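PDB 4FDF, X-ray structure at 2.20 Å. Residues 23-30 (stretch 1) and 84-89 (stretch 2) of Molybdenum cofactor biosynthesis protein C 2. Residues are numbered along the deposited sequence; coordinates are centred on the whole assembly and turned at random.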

# COMPACT_ATOMS: atom_id res chain seq x y z
N ALA B 23 -8.95 -15.63 14.52
CA ALA B 23 -9.15 -15.69 15.99
C ALA B 23 -8.15 -14.75 16.68
O ALA B 23 -7.14 -15.19 17.23
CB ALA B 23 -9.01 -17.14 16.49
N ALA B 24 -8.45 -13.45 16.63
CA ALA B 24 -7.50 -12.41 17.03
C ALA B 24 -8.17 -11.12 17.52
O ALA B 24 -9.20 -10.70 16.99
CB ALA B 24 -6.52 -12.10 15.89
N HIS B 25 -7.57 -10.49 18.53
CA HIS B 25 -8.09 -9.24 19.08
C HIS B 25 -6.98 -8.21 19.17
O HIS B 25 -6.01 -8.41 19.90
CB HIS B 25 -8.72 -9.47 20.46
N MET B 26 -7.11 -7.13 18.40
CA MET B 26 -6.21 -5.98 18.57
C MET B 26 -6.42 -5.40 19.97
O MET B 26 -7.57 -5.26 20.42
CB MET B 26 -6.44 -4.92 17.48
CG MET B 26 -5.38 -3.81 17.47
SD MET B 26 -5.72 -2.39 16.39
CE MET B 26 -5.16 -3.01 14.81
N VAL B 27 -5.32 -5.11 20.66
CA VAL B 27 -5.38 -4.50 21.99
C VAL B 27 -5.81 -3.04 21.89
O VAL B 27 -5.28 -2.28 21.07
CB VAL B 27 -4.04 -4.62 22.72
N ASP B 28 -6.78 -2.65 22.71
CA ASP B 28 -7.28 -1.28 22.73
C ASP B 28 -6.34 -0.33 23.50
O ASP B 28 -6.16 -0.45 24.71
CB ASP B 28 -8.70 -1.24 23.32
CG ASP B 28 -9.40 0.09 23.08
OD1 ASP B 28 -8.82 1.00 22.44
OD2 ASP B 28 -10.56 0.22 23.54
N ILE B 29 -5.75 0.61 22.76
CA ILE B 29 -4.84 1.61 23.32
C ILE B 29 -5.57 2.93 23.64
O ILE B 29 -4.93 3.95 23.94
CB ILE B 29 -3.68 1.86 22.34
N THR B 30 -6.90 2.89 23.58
CA THR B 30 -7.74 4.09 23.74
C THR B 30 -7.59 4.76 25.12
O THR B 30 -7.56 5.98 25.22
CB THR B 30 -9.26 3.82 23.37
OG1 THR B 30 -9.87 5.03 22.90
CG2 THR B 30 -10.07 3.26 24.55
N ILE B 84 1.93 -6.06 9.75
CA ILE B 84 1.67 -6.80 10.98
C ILE B 84 0.24 -6.52 11.43
O ILE B 84 -0.06 -5.43 11.91
CB ILE B 84 2.65 -6.41 12.12
CG1 ILE B 84 4.11 -6.37 11.63
CG2 ILE B 84 2.46 -7.32 13.33
CD1 ILE B 84 4.67 -7.74 11.17
N PRO B 85 -0.64 -7.53 11.29
CA PRO B 85 -2.09 -7.37 11.42
C PRO B 85 -2.54 -6.66 12.69
O PRO B 85 -3.40 -5.79 12.61
CB PRO B 85 -2.59 -8.82 11.40
CG PRO B 85 -1.55 -9.53 10.55
CD PRO B 85 -0.26 -8.92 10.99
N LEU B 86 -1.97 -7.00 13.85
CA LEU B 86 -2.44 -6.40 15.09
C LEU B 86 -1.63 -5.20 15.56
O LEU B 86 -1.85 -4.72 16.68
CB LEU B 86 -2.57 -7.45 16.21
CG LEU B 86 -3.52 -8.63 15.94
CD1 LEU B 86 -3.82 -9.37 17.23
CD2 LEU B 86 -4.82 -8.20 15.25
N CYS B 87 -0.72 -4.72 14.71
CA CYS B 87 -0.01 -3.46 14.99
C CYS B 87 -0.88 -2.23 14.74
O CYS B 87 -1.55 -2.13 13.73
CB CYS B 87 1.25 -3.35 14.14
SG CYS B 87 2.68 -3.99 14.97
N HIS B 88 -0.85 -1.30 15.69
CA HIS B 88 -1.54 -0.03 15.57
C HIS B 88 -0.79 0.85 14.62
O HIS B 88 0.41 0.66 14.42
CB HIS B 88 -1.59 0.65 16.93
CG HIS B 88 -2.25 -0.17 18.00
ND1 HIS B 88 -1.67 -1.27 18.53
CD2 HIS B 88 -3.48 -0.03 18.64
CE1 HIS B 88 -2.48 -1.80 19.47
NE2 HIS B 88 -3.59 -1.03 19.54
N GLN B 89 -1.50 1.80 14.02
CA GLN B 89 -0.92 2.85 13.19
C GLN B 89 -0.31 3.93 14.10
O GLN B 89 -1.03 4.59 14.84
CB GLN B 89 -1.99 3.49 12.30
CG GLN B 89 -2.65 2.53 11.29
CD GLN B 89 -4.12 2.87 11.01
OE1 GLN B 89 -4.95 2.83 11.91
NE2 GLN B 89 -4.43 3.20 9.77

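The touching parts of the two stretches run in nearly the same direction, 8° apart, and neither stretch forms regular helix or strand. No backbone-to-backbone hydrogen bond joins them. Side chains meet side chains and backbone carbonyls; the contact buries 341 Å², both sides summed.

Ala23 lies out of reach. Ala24 is buried and points its CB toward stretch 2, where it meets Leu86 CD1 at 4.1 Å. This is a small apolar contact, and a methyl group suits it. His25 turns its CB away, and its ring beyond CB is not modelled. Its backbone still takes part: His25 O lies 3.6 Å from Leu86 CD1.

Met26 is the centre of the contact, with 91 Å² covered by stretch 2. It is buried, as is Leu86. Met26 CA is 5.1 Å from Leu86 CA. The CA-to-CB bond points sideways, but the t, t, m side chain brings its end nearer. Met26 CB packs on Leu86 CD2 at 4.3 Å, and Met26 CG lies 3.7 Å from Leu86 O. The terminal Met26 CE reaches Pro85 O at 4.0 Å and Cys87 O at 3.9 Å. These carbonyls belong to a type I turn from Ile84 to Cys87, closed by a hydrogen bond from Cys87 N to Ile84 O (3.0 Å). Met26 also covers one face of the His88 ring: CG and SD each lie 4.2 Å from the ring centroid. A long, flexible, unbranched thioether suits both surfaces.

Val27 supplies the one hydrogen bond across the stretches. His88 NE2 donates to Val27 O at 2.6 Å, with an angle of 148°. The acceptor sits at the ring edge, near its plane, where an N-H can point at it. Val27 is partly exposed and modelled only to CB; its carbonyl is a group any residue type has.

The CA-to-CB bond of Asp28 points away; Asp28 OD1 accepts a hydrogen bond from Thr30 N (2.9 Å). Ile29 is buried, and its CA-to-CB bond points toward stretch 2, with Ile29 CB 4.0 Å from His88 NE2; its outer atoms are not modelled. Thr30 makes no contact with stretch 2.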